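Long-range contacts in hydrogenase 3 maturation protease (Escherichia coli, PDB 2E85), which removes a short C-terminal peptide from the precursor of the large subunit of hydrogenase 3, a late step in maturation of that enzyme: residues M15-D19 with P118-Y124; L9-N13 with G43-D49; T59-I63 with L142-E146; L24-C29 with V135-Y139; L71-R77 with F113-D119. The protein carries 1 engineered substitution. All coordinates share one frame; numbering follows the deposited sequence.

Contact 1: M15-D19 with P118-Y124; sequences MMGDD and PDIVGFY. With CA (calcium ion), chain F.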
# COMPACT_ATOMS: atom_id res chain seq x y z
N MET B 15 18.57 -3.06 12.36
CA MET B 15 19.00 -4.44 12.64
C MET B 15 19.31 -5.21 11.36
O MET B 15 19.45 -6.44 11.39
CB MET B 15 17.97 -5.17 13.51
CG MET B 15 17.82 -4.58 14.94
SD MET B 15 19.36 -4.58 15.89
CE MET B 15 19.78 -2.83 15.91
N MET B 16 19.43 -4.51 10.22
CA MET B 16 19.70 -5.17 8.95
C MET B 16 20.89 -4.57 8.19
O MET B 16 20.85 -4.40 6.96
CB MET B 16 18.43 -5.25 8.09
CG MET B 16 17.35 -6.22 8.64
SD MET B 16 17.79 -8.01 8.56
CE MET B 16 17.59 -8.32 6.86
N GLY B 17 21.95 -4.25 8.94
CA GLY B 17 23.21 -3.77 8.35
C GLY B 17 23.03 -2.47 7.59
O GLY B 17 22.53 -1.47 8.14
N ASP B 18 23.45 -2.45 6.32
CA ASP B 18 23.35 -1.24 5.52
C ASP B 18 21.90 -0.79 5.28
O ASP B 18 21.69 0.37 4.93
CB ASP B 18 24.10 -1.37 4.19
CG ASP B 18 25.62 -1.32 4.36
OD1 ASP B 18 26.09 -0.74 5.36
OD2 ASP B 18 26.33 -1.87 3.46
N ASP B 19 20.93 -1.69 5.47
CA ASP B 19 19.51 -1.26 5.45
C ASP B 19 19.18 -0.23 6.53
O ASP B 19 18.07 0.35 6.52
CB ASP B 19 18.55 -2.44 5.56
CG ASP B 19 17.16 -2.06 5.11
OD1 ASP B 19 17.08 -1.43 4.03
OD2 ASP B 19 16.17 -2.31 5.83
N PRO B 118 23.08 -0.10 -0.70
CA PRO B 118 23.74 -0.86 0.36
C PRO B 118 24.77 -1.83 -0.19
O PRO B 118 24.78 -2.16 -1.40
CB PRO B 118 22.60 -1.67 0.98
CG PRO B 118 21.69 -1.94 -0.14
CD PRO B 118 21.72 -0.62 -0.96
N ASP B 119 25.63 -2.27 0.71
CA ASP B 119 26.54 -3.35 0.41
C ASP B 119 26.08 -4.62 1.06
O ASP B 119 25.80 -5.61 0.38
CB ASP B 119 27.95 -3.04 0.86
CG ASP B 119 28.98 -4.00 0.22
OD1 ASP B 119 28.49 -4.84 -0.59
OD2 ASP B 119 30.19 -3.92 0.55
N ILE B 120 26.05 -4.60 2.38
CA ILE B 120 25.67 -5.81 3.12
C ILE B 120 24.36 -5.56 3.85
O ILE B 120 24.17 -4.55 4.53
CB ILE B 120 26.80 -6.30 4.10
CG1 ILE B 120 27.03 -5.28 5.24
CG2 ILE B 120 28.11 -6.70 3.29
CD1 ILE B 120 26.08 -5.33 6.38
N VAL B 121 23.46 -6.53 3.72
CA VAL B 121 22.14 -6.45 4.36
C VAL B 121 21.86 -7.79 4.97
O VAL B 121 21.74 -8.78 4.26
CB VAL B 121 21.02 -6.07 3.35
CG1 VAL B 121 19.62 -6.12 4.02
CG2 VAL B 121 21.28 -4.68 2.70
N GLY B 122 21.74 -7.81 6.29
CA GLY B 122 21.55 -9.05 7.02
C GLY B 122 21.41 -8.75 8.49
O GLY B 122 21.86 -7.72 8.99
N PHE B 123 20.78 -9.70 9.19
CA PHE B 123 20.43 -9.52 10.58
C PHE B 123 21.65 -9.31 11.47
O PHE B 123 22.56 -10.16 11.53
CB PHE B 123 19.60 -10.70 11.08
CG PHE B 123 19.12 -10.53 12.48
CD1 PHE B 123 18.14 -9.58 12.79
CD2 PHE B 123 19.65 -11.30 13.51
CE1 PHE B 123 17.69 -9.40 14.09
CE2 PHE B 123 19.21 -11.14 14.82
CZ PHE B 123 18.22 -10.19 15.11
N TYR B 124 21.65 -8.17 12.17
CA TYR B 124 22.74 -7.81 13.09
C TYR B 124 24.10 -7.50 12.41
O TYR B 124 25.13 -7.42 13.09
CB TYR B 124 22.93 -8.88 14.16
CG TYR B 124 22.33 -8.62 15.53
CD1 TYR B 124 20.95 -8.52 15.71
CD2 TYR B 124 23.15 -8.52 16.66
CE1 TYR B 124 20.41 -8.31 16.98
CE2 TYR B 124 22.62 -8.31 17.92
CZ TYR B 124 21.25 -8.21 18.08
OH TYR B 124 20.73 -8.01 19.34
CA CA F . 15.49 -0.46 2.62
O HOH W 1 13.83 -0.90 0.92
O HOH W 2 13.13 -0.78 3.15
O HOH W 3 15.74 -2.53 1.76
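D18 reaches across to the loop 118-124 and accepts two backbone N-H groups on one oxygen: D119 N and I120 N each lie 2.9 Å from D18 OD2. They arrive from opposite faces of the carboxylate, D119 N on the anti side and I120 N from above the plane, which should fix the rotation of the group. Its other oxygen, OD1, takes the backbone N-H of T128. D18 N in turn donates to I120 O (2.9 Å). G17, at positive phi and without a side chain, lets I120 CD1 rest 3.8 Å from its CA. Farther along, Y124 N donates to M15 O (2.9 Å). M15 SD sits obliquely to the Y124 ring, 4.6 Å from its centroid, a Met-aromatic contact between side chains that run alongside each other. The bent chain of M16 brings SD to 3.5 Å from F123 N, while its CE meets V121 CG1. At the end of the segment D19 OD1 binds calcium at 2.3 Å, with three waters, D65 and A66. D19 and D65 probably bind nickel as in related proteases, so the paired loops border the likely nickel site of this A31-family enzyme, occupied by calcium in the crystal.

Contact 2: L9-N13 with G43-D49; sequences LCVGN and GSAPEND. With CA (calcium ion), chain E.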
# COMPACT_ATOMS: atom_id res chain seq x y z
N LEU B 9 10.74 11.23 5.15
CA LEU B 9 10.37 9.86 5.62
C LEU B 9 11.61 9.02 5.48
O LEU B 9 12.13 8.87 4.37
CB LEU B 9 9.22 9.28 4.80
CG LEU B 9 8.91 7.79 5.10
CD1 LEU B 9 8.39 7.60 6.55
CD2 LEU B 9 7.94 7.18 4.12
N CYS B 10 12.10 8.49 6.60
CA CYS B 10 13.31 7.66 6.57
C CYS B 10 12.88 6.22 6.69
O CYS B 10 12.29 5.87 7.71
CB CYS B 10 14.23 7.95 7.75
SG CYS B 10 15.02 9.59 7.64
N VAL B 11 13.23 5.39 5.72
CA VAL B 11 12.84 3.99 5.68
C VAL B 11 14.04 3.07 5.91
O VAL B 11 15.10 3.32 5.37
CB VAL B 11 12.15 3.62 4.29
CG1 VAL B 11 11.80 2.13 4.19
CG2 VAL B 11 10.90 4.50 4.04
N GLY B 12 13.86 2.01 6.70
CA GLY B 12 14.92 1.04 6.89
C GLY B 12 14.86 0.32 8.22
O GLY B 12 13.95 0.52 9.02
N ASN B 13 15.85 -0.52 8.45
CA ASN B 13 15.87 -1.37 9.65
C ASN B 13 17.31 -1.38 10.16
O ASN B 13 18.19 -1.87 9.46
CB ASN B 13 15.38 -2.76 9.27
CG ASN B 13 15.22 -3.70 10.48
OD1 ASN B 13 15.75 -3.45 11.57
ND2 ASN B 13 14.46 -4.77 10.27
N GLY B 43 10.98 3.20 9.95
CA GLY B 43 11.24 1.77 10.13
C GLY B 43 11.08 0.97 8.84
O GLY B 43 11.26 1.49 7.74
N SER B 44 10.72 -0.30 9.02
CA SER B 44 10.75 -1.30 7.97
C SER B 44 9.77 -1.09 6.82
O SER B 44 10.09 -1.44 5.68
CB SER B 44 10.50 -2.68 8.58
OG SER B 44 11.54 -3.00 9.46
N ALA B 45 8.58 -0.58 7.13
CA ALA B 45 7.49 -0.48 6.16
C ALA B 45 6.99 0.94 6.11
O ALA B 45 6.70 1.50 7.16
CB ALA B 45 6.33 -1.37 6.58
N PRO B 46 6.88 1.52 4.90
CA PRO B 46 6.26 2.85 4.78
C PRO B 46 4.72 2.86 4.89
O PRO B 46 4.13 3.93 5.15
CB PRO B 46 6.70 3.30 3.38
CG PRO B 46 6.82 2.00 2.61
CD PRO B 46 7.42 1.03 3.61
N GLU B 47 4.06 1.71 4.69
CA GLU B 47 2.59 1.65 4.67
C GLU B 47 1.92 2.32 5.86
O GLU B 47 0.95 3.07 5.69
CB GLU B 47 2.04 0.22 4.53
CG GLU B 47 2.19 -0.32 3.16
CD GLU B 47 3.47 -1.12 2.99
OE1 GLU B 47 4.54 -0.72 3.56
OE2 GLU B 47 3.39 -2.12 2.25
N ASN B 48 2.44 2.05 7.05
CA ASN B 48 1.81 2.56 8.27
C ASN B 48 2.26 3.99 8.64
O ASN B 48 1.91 4.51 9.70
CB ASN B 48 2.05 1.58 9.43
CG ASN B 48 3.49 1.57 9.91
OD1 ASN B 48 4.41 1.85 9.14
ND2 ASN B 48 3.70 1.26 11.19
N ASP B 49 2.99 4.63 7.73
CA ASP B 49 3.47 6.00 7.95
C ASP B 49 2.64 6.99 7.12
O ASP B 49 2.76 8.21 7.27
CB ASP B 49 4.97 6.14 7.60
CG ASP B 49 5.85 5.09 8.32
OD1 ASP B 49 5.67 4.88 9.54
OD2 ASP B 49 6.69 4.45 7.65
CA CA E . 6.57 2.45 9.20
O HOH W 4 13.52 4.57 9.79
O HOH W 5 7.21 0.15 9.81
O HOH W 6 6.45 2.56 11.69
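L9 meets the loop 43-49 with both methyls: CD1 lies 3.7 Å from D49 OD2, and CD2 lies 4.1 Å from P46 CB. The leucine crosses both side chains at about a right angle; with CG opposite the backbone N (chi1 172°) its fork spans proline and carboxylate. V11 CG2 adds a looser touch on P46. D49 turns its oxygens to a calcium ion, OD1 at 2.6 Å and OD2 at 2.5 Å from the metal, so the L9 methyl lies against a carboxylate whose two oxygens both hold the metal. A45 O, N48 OD1, two waters and G42 O complete the calcium shell. On the backbone, G12 N gives a nearly straight bond of 2.8 Å to G43 O. A water bridges C10 O and G43 N, accepting from the nitrogen and donating to the oxygen. At the outer end N13 ND2 stands 3.5 Å from S44 OG, while N13 OD1 accepts from M15 N. The contact lies where the parallel strands 6-11 and 38-43 run out into their loops. Helix 21-31 covers C10 through L25 and A26, strand 60-66 flanks strand 6-11 on its other side, and helix 50-56 follows the calcium-binding loop.

Contact 3: T59-I63 with L142-E146; sequences TRLLI and LEGWE. With CA (calcium ion), chain H.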
# COMPACT_ATOMS: atom_id res chain seq x y z
N THR B 59 4.10 20.24 1.75
CA THR B 59 4.26 20.75 0.40
C THR B 59 5.32 19.94 -0.36
O THR B 59 5.34 19.91 -1.60
CB THR B 59 4.67 22.25 0.42
OG1 THR B 59 5.80 22.42 1.30
CG2 THR B 59 3.52 23.10 0.96
N ARG B 60 6.22 19.31 0.38
CA ARG B 60 7.30 18.55 -0.22
C ARG B 60 7.63 17.37 0.68
O ARG B 60 7.72 17.51 1.89
CB ARG B 60 8.54 19.42 -0.40
CG ARG B 60 9.83 18.67 -0.75
CD ARG B 60 10.88 19.64 -1.25
NE ARG B 60 11.34 20.56 -0.20
CZ ARG B 60 12.28 21.48 -0.39
NH1 ARG B 60 12.88 21.60 -1.57
NH2 ARG B 60 12.65 22.25 0.62
N LEU B 61 7.75 16.19 0.07
CA LEU B 61 8.08 14.97 0.79
C LEU B 61 9.34 14.33 0.17
O LEU B 61 9.37 14.06 -1.04
CB LEU B 61 6.94 13.98 0.67
CG LEU B 61 7.24 12.59 1.26
CD1 LEU B 61 7.38 12.60 2.75
CD2 LEU B 61 6.17 11.61 0.82
N LEU B 62 10.35 14.09 1.01
CA LEU B 62 11.58 13.38 0.63
C LEU B 62 11.56 12.03 1.33
O LEU B 62 11.37 11.96 2.54
CB LEU B 62 12.81 14.16 1.10
CG LEU B 62 14.19 13.54 0.87
CD1 LEU B 62 14.49 13.12 -0.60
CD2 LEU B 62 15.29 14.45 1.37
N ILE B 63 11.81 10.98 0.57
CA ILE B 63 11.86 9.62 1.13
C ILE B 63 13.27 9.12 0.91
O ILE B 63 13.77 9.20 -0.21
CB ILE B 63 10.88 8.69 0.39
CG1 ILE B 63 9.46 9.23 0.52
CG2 ILE B 63 10.96 7.26 0.93
CD1 ILE B 63 8.45 8.64 -0.46
N LEU B 142 20.38 18.50 3.41
CA LEU B 142 19.00 18.79 3.87
C LEU B 142 18.74 20.28 4.08
O LEU B 142 17.66 20.79 3.78
CB LEU B 142 18.67 18.01 5.15
CG LEU B 142 18.53 16.50 5.06
CD1 LEU B 142 18.32 15.88 6.44
CD2 LEU B 142 17.39 16.05 4.09
N GLU B 143 19.74 21.00 4.59
CA GLU B 143 19.55 22.41 4.80
C GLU B 143 19.60 23.13 3.46
O GLU B 143 20.55 22.98 2.69
CB GLU B 143 20.62 22.95 5.73
CG GLU B 143 20.62 24.47 5.78
CD GLU B 143 21.66 24.97 6.72
OE1 GLU B 143 21.73 24.45 7.85
OE2 GLU B 143 22.42 25.89 6.32
N GLY B 144 18.56 23.88 3.14
CA GLY B 144 18.53 24.58 1.86
C GLY B 144 18.33 23.70 0.63
O GLY B 144 18.52 24.16 -0.50
N TRP B 145 17.95 22.43 0.84
CA TRP B 145 17.58 21.52 -0.25
C TRP B 145 16.70 22.17 -1.31
O TRP B 145 15.69 22.74 -0.99
CB TRP B 145 16.82 20.33 0.32
CG TRP B 145 16.53 19.26 -0.67
CD1 TRP B 145 15.60 19.29 -1.70
CD2 TRP B 145 17.13 17.97 -0.72
NE1 TRP B 145 15.62 18.11 -2.38
CE2 TRP B 145 16.53 17.27 -1.79
CE3 TRP B 145 18.10 17.33 0.06
CZ2 TRP B 145 16.91 15.97 -2.13
CZ3 TRP B 145 18.46 16.04 -0.27
CH2 TRP B 145 17.85 15.37 -1.35
N GLU B 146 17.10 22.04 -2.57
CA GLU B 146 16.30 22.55 -3.68
C GLU B 146 16.34 21.52 -4.76
O GLU B 146 17.38 20.86 -4.96
CB GLU B 146 16.88 23.88 -4.21
CG GLU B 146 16.95 25.03 -3.17
CD GLU B 146 15.60 25.61 -2.76
OE1 GLU B 146 14.57 24.89 -2.76
OE2 GLU B 146 15.57 26.82 -2.41
CA CA H . 23.42 25.88 8.78
O HOH W 7 15.04 24.23 0.94
O HOH W 8 22.65 26.98 10.25
O HOH W 9 24.78 24.27 7.75
O HOH W 10 25.51 25.89 9.93
O HOH W 11 24.59 27.74 7.74
O HOH W 12 23.24 23.88 10.63
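R60 runs out extended from its strand and bends at chi3 (67°), bringing its guanidinium to the turn 142-145, where NH1 donates to W145 O, 3.1 Å away. The carbonyl is approached from above its plane, and the oxygen is itself tilted from the guanidinium plane, so the bond is far from ideal. A water lying in the guanidinium plane accepts from R60 NH2 at 3.1 Å; its link to W145 O is short and doubtful. E146 OE1 adds a long salt bridge, 3.9 Å from R60 NH1, while R60 NE is held by D6 OD1; the arginine charge is probably shared between two acids. The guanidinium stands almost perpendicular to the W145 ring, 85° between planes, with NH1 at the ring edge. Inward the chemistry turns apolar. L62 CD2 lies over the six-membered ring of W145, 3.9 Å from its centroid and 15° off the normal, a CH-pi contact, and the same methyl touches L142 CD2 at 3.8 Å. The indole nitrogen NE1 is satisfied by G147 O, and L142 O by W37 NE1. The type II turn following helix 129-141 is thus packed against strand 60-66, with W145 also resting on I112 and L114 of strand 111-116 and L142 on L8 of strand 6-11.

Contact 4: L24-C29 with V135-Y139; sequences LLAEKC and VETVY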
# COMPACT_ATOMS: atom_id res chain seq x y z
N LEU B 24 19.57 5.72 10.42
CA LEU B 24 20.76 6.52 10.75
C LEU B 24 20.53 8.01 10.43
O LEU B 24 20.85 8.89 11.24
CB LEU B 24 22.05 6.00 10.08
CG LEU B 24 23.29 6.83 10.44
CD1 LEU B 24 23.61 6.76 11.95
CD2 LEU B 24 24.50 6.42 9.60
N LEU B 25 19.98 8.29 9.26
CA LEU B 25 19.63 9.66 8.92
C LEU B 25 18.70 10.30 9.94
O LEU B 25 18.90 11.48 10.33
CB LEU B 25 19.02 9.76 7.51
CG LEU B 25 18.78 11.19 7.01
CD1 LEU B 25 20.10 12.00 7.11
CD2 LEU B 25 18.23 11.22 5.61
N ALA B 26 17.67 9.56 10.34
CA ALA B 26 16.72 10.02 11.36
C ALA B 26 17.45 10.32 12.68
O ALA B 26 17.17 11.32 13.32
CB ALA B 26 15.61 9.00 11.53
N GLU B 27 18.39 9.47 13.05
CA GLU B 27 19.19 9.71 14.26
C GLU B 27 20.00 11.01 14.19
O GLU B 27 20.05 11.79 15.18
CB GLU B 27 20.12 8.53 14.53
CG GLU B 27 20.93 8.77 15.79
CD GLU B 27 21.48 7.52 16.42
OE1 GLU B 27 22.34 7.66 17.32
OE2 GLU B 27 21.08 6.41 16.01
N LYS B 28 20.64 11.24 13.04
CA LYS B 28 21.43 12.45 12.83
C LYS B 28 20.57 13.69 12.93
O LYS B 28 20.95 14.66 13.56
CB LYS B 28 22.13 12.41 11.47
CG LYS B 28 23.25 11.40 11.40
CD LYS B 28 23.88 11.47 10.00
CE LYS B 28 25.07 10.57 9.85
NZ LYS B 28 26.27 11.09 10.51
N CYS B 29 19.41 13.66 12.29
CA CYS B 29 18.49 14.79 12.32
C CYS B 29 17.96 15.07 13.72
O CYS B 29 17.73 16.22 14.07
CB CYS B 29 17.32 14.56 11.36
SG CYS B 29 17.81 14.52 9.62
N VAL B 135 25.09 8.58 4.06
CA VAL B 135 24.09 9.15 4.99
C VAL B 135 24.49 10.56 5.43
O VAL B 135 23.69 11.48 5.40
CB VAL B 135 23.80 8.19 6.19
CG1 VAL B 135 22.94 8.94 7.20
CG2 VAL B 135 23.08 6.93 5.66
N GLU B 136 25.77 10.72 5.75
CA GLU B 136 26.31 12.08 5.97
C GLU B 136 26.12 13.03 4.78
O GLU B 136 25.77 14.20 4.95
CB GLU B 136 27.78 11.97 6.39
CG GLU B 136 28.42 13.28 6.86
CD GLU B 136 27.81 13.89 8.13
OE1 GLU B 136 27.15 13.21 8.96
OE2 GLU B 136 28.05 15.10 8.34
N THR B 137 26.36 12.53 3.56
CA THR B 137 26.22 13.36 2.37
C THR B 137 24.78 13.89 2.24
O THR B 137 24.56 15.07 2.01
CB THR B 137 26.67 12.60 1.09
OG1 THR B 137 28.05 12.25 1.23
CG2 THR B 137 26.52 13.49 -0.14
N VAL B 138 23.81 13.01 2.41
CA VAL B 138 22.41 13.38 2.28
C VAL B 138 22.05 14.36 3.41
O VAL B 138 21.39 15.36 3.19
CB VAL B 138 21.50 12.12 2.26
CG1 VAL B 138 20.05 12.52 2.26
CG2 VAL B 138 21.77 11.26 1.01
N TYR B 139 22.54 14.08 4.60
CA TYR B 139 22.24 14.89 5.78
C TYR B 139 22.70 16.32 5.57
O TYR B 139 21.98 17.25 5.90
CB TYR B 139 22.89 14.27 7.02
CG TYR B 139 22.90 15.14 8.25
CD1 TYR B 139 21.74 15.33 9.02
CD2 TYR B 139 24.08 15.77 8.65
CE1 TYR B 139 21.76 16.11 10.15
CE2 TYR B 139 24.11 16.58 9.75
CZ TYR B 139 22.95 16.74 10.51
OH TYR B 139 22.97 17.54 11.62
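Helix segments 24-29 and 135-139 cross at -48° with their axes 9.9 Å apart, and the backbones come nearest at L25 and V135, 6.0 Å between CA atoms. V135 carries the crossing with one methyl: CG1 packs 3.8 Å from L24 CD2, with L25 CB and K28 CE also against it. Next to it, L25 spreads its two branches along the second helix, CD1 at 3.6 Å from Y139 CB and CD2 at 4.0 Å from V138 CG1. The Y139 ring is reached from several directions. K28 CB lies over one face, 4.2 Å from the centroid, in a CH-pi contact. L25 CD1 is at the edge, and so is C29 SG, in a sulfur-aromatic contact 5.3 Å from the centroid. The hydroxyl at the far end of the ring is hydrogen-bonded to A32 O. K28 runs extended past V135 and then bends at its last torsion (chi4 -76°), which carries NZ to E136 OE1 at 2.8 Å. This salt bridge meets the oxygen nearly along its C-O axis and closes the outer side of the apolar seam, while E136 OE2 is taken by Q140 NE2. The two helices pack side by side on one face of the central sheet of an alpha/beta fold: L25 and C29 rest on L8 of strand 6-11, A26 on D41 of strand 38-43, and T137 and V138 on I76 of strand 76-78.

Contact 5: L71-R77 with F113-D119; sequences LNPGEIR and FLGIQPD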
# COMPACT_ATOMS: atom_id res chain seq x y z
N LEU B 71 24.46 -0.55 -8.14
CA LEU B 71 25.57 0.41 -8.15
C LEU B 71 26.67 0.06 -7.13
O LEU B 71 26.53 -0.91 -6.38
CB LEU B 71 25.03 1.83 -7.87
CG LEU B 71 24.08 2.42 -8.92
CD1 LEU B 71 23.63 3.86 -8.60
CD2 LEU B 71 24.73 2.37 -10.27
N ASN B 72 27.77 0.83 -7.11
CA ASN B 72 28.72 0.66 -6.01
C ASN B 72 28.12 1.04 -4.67
O ASN B 72 27.30 1.94 -4.62
CB ASN B 72 29.97 1.47 -6.22
CG ASN B 72 30.74 1.01 -7.44
OD1 ASN B 72 30.47 -0.08 -7.98
ND2 ASN B 72 31.70 1.80 -7.87
N PRO B 73 28.53 0.37 -3.59
CA PRO B 73 28.06 0.71 -2.24
C PRO B 73 28.20 2.22 -1.95
O PRO B 73 29.26 2.82 -2.23
CB PRO B 73 28.96 -0.15 -1.32
CG PRO B 73 29.33 -1.33 -2.16
CD PRO B 73 29.50 -0.76 -3.56
N GLY B 74 27.13 2.83 -1.44
CA GLY B 74 27.17 4.23 -1.01
C GLY B 74 26.76 5.21 -2.10
O GLY B 74 26.59 6.41 -1.81
N GLU B 75 26.61 4.73 -3.34
CA GLU B 75 26.08 5.61 -4.39
C GLU B 75 24.65 6.05 -4.00
O GLU B 75 23.85 5.26 -3.46
CB GLU B 75 26.08 4.94 -5.77
CG GLU B 75 27.48 4.70 -6.35
CD GLU B 75 28.26 5.99 -6.60
OE1 GLU B 75 27.66 6.98 -7.11
OE2 GLU B 75 29.48 6.02 -6.31
N ILE B 76 24.35 7.31 -4.32
CA ILE B 76 23.07 7.94 -3.99
C ILE B 76 22.41 8.33 -5.30
O ILE B 76 23.06 8.98 -6.13
CB ILE B 76 23.31 9.27 -3.21
CG1 ILE B 76 23.92 8.96 -1.84
CG2 ILE B 76 21.99 10.02 -2.93
CD1 ILE B 76 24.63 10.14 -1.18
N ARG B 77 21.13 7.97 -5.50
CA ARG B 77 20.41 8.41 -6.71
C ARG B 77 18.97 8.73 -6.40
O ARG B 77 18.41 8.17 -5.47
CB ARG B 77 20.39 7.34 -7.81
CG ARG B 77 21.75 6.84 -8.30
CD ARG B 77 22.41 7.84 -9.24
NE ARG B 77 23.62 7.27 -9.84
CZ ARG B 77 24.82 7.20 -9.24
NH1 ARG B 77 25.02 7.63 -8.00
NH2 ARG B 77 25.84 6.68 -9.92
N PHE B 113 12.07 10.50 -4.24
CA PHE B 113 12.52 9.23 -3.66
C PHE B 113 14.00 9.12 -3.87
O PHE B 113 14.45 9.05 -5.03
CB PHE B 113 11.86 8.03 -4.36
CG PHE B 113 12.22 6.75 -3.71
CD1 PHE B 113 11.46 6.27 -2.66
CD2 PHE B 113 13.40 6.06 -4.07
CE1 PHE B 113 11.82 5.11 -2.00
CE2 PHE B 113 13.76 4.88 -3.42
CZ PHE B 113 12.97 4.42 -2.38
N LEU B 114 14.74 9.07 -2.77
CA LEU B 114 16.19 8.95 -2.78
C LEU B 114 16.70 7.59 -2.27
O LEU B 114 16.40 7.17 -1.14
CB LEU B 114 16.80 10.06 -1.94
CG LEU B 114 18.32 10.19 -1.90
CD1 LEU B 114 18.72 11.61 -1.55
CD2 LEU B 114 18.99 9.21 -0.92
N GLY B 115 17.44 6.89 -3.12
CA GLY B 115 17.98 5.58 -2.80
C GLY B 115 19.46 5.71 -2.49
O GLY B 115 20.18 6.53 -3.09
N ILE B 116 19.90 4.90 -1.55
CA ILE B 116 21.31 4.78 -1.23
C ILE B 116 21.63 3.30 -1.41
O ILE B 116 20.94 2.44 -0.82
CB ILE B 116 21.60 5.09 0.26
CG1 ILE B 116 21.27 6.54 0.57
CG2 ILE B 116 23.05 4.73 0.64
CD1 ILE B 116 21.17 6.87 2.06
N GLN B 117 22.69 3.03 -2.17
CA GLN B 117 23.10 1.64 -2.42
C GLN B 117 23.72 0.97 -1.20
O GLN B 117 24.77 1.39 -0.74
CB GLN B 117 24.10 1.58 -3.56
CG GLN B 117 24.60 0.16 -3.83
CD GLN B 117 23.59 -0.66 -4.52
OE1 GLN B 117 23.03 -0.23 -5.52
NE2 GLN B 117 23.36 -1.86 -4.01
N PRO B 118 23.08 -0.10 -0.70
CA PRO B 118 23.74 -0.86 0.36
C PRO B 118 24.77 -1.83 -0.19
O PRO B 118 24.78 -2.16 -1.40
CB PRO B 118 22.60 -1.67 0.98
CG PRO B 118 21.69 -1.94 -0.14
CD PRO B 118 21.72 -0.62 -0.96
N ASP B 119 25.63 -2.27 0.71
CA ASP B 119 26.54 -3.35 0.41
C ASP B 119 26.08 -4.62 1.06
O ASP B 119 25.80 -5.61 0.38
CB ASP B 119 27.95 -3.04 0.86
CG ASP B 119 28.98 -4.00 0.22
OD1 ASP B 119 28.49 -4.84 -0.59
OD2 ASP B 119 30.19 -3.92 0.55
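Q117 turns its amide under the turn 72-75, and L71 N binds its OE1 at 3.0 Å from above the carbonyl plane; M69 N is a second donor to that oxygen. Q117 NE2 donates to a lone pair of P118 O at 3.0 Å, the acceptor lying in the amide plane, and also serves D68 OD1. A first torsion near 180° (chi1 178°) and a bend at chi2 fold the Q117 chain toward the turn, where its CG touches N72 O. The R77 guanidinium has L71 CD1 over the centre of one face, 3.5 Å above the plane. At its edge, in plane, E75 OE1 accepts R77 NH1 at 2.9 Å on its anti lone pair, a salt bridge, and the same NH1 donates to I76 O. This is the antiparallel edge of a mixed five-stranded sheet, where strand 76-78 is outermost and strand 111-116 its neighbour. R77 and G115 form a hydrogen-bonded pair, and I76 with I116 a non-hydrogen-bonded one. The pairing carries on past the strand end through Q117 N to E75 O, at 2.8 Å, and G74 N to Q117 O. G74 occupies the third position of the type II turn, with positive phi. I76 CG2 packs 3.7 Å from L114 CD2 on the side covered by helix 129-141, and P73 CG lies against D119 CG at 3.6 Å.

How the contacts relate
Contacts 2, 3 and 4 are buried, contact 5 is partly so, and contact 1 lies at the surface. Contacts 2, 3 and 5 all reach the one mixed sheet: L9 N probably hydrogen-bonds L62 O between contacts 2 and 3, as does L114 N with I63 O between 5 and 3. Contact 4 lays two helices over it, V138 meeting I76 and L114; its C29 also touches L142 of contact 3. Contacts 1 and 5 share P118 and D119, and N13 N probably hydrogen-bonds D19 O between contacts 2 and 1. Apolar packing dominates contact 4, backbone bonds contact 5; contact 3 joins an arginine bond to a CH-pi contact. Contacts 1 and 2 hold calcium, as does E143 of contact 3.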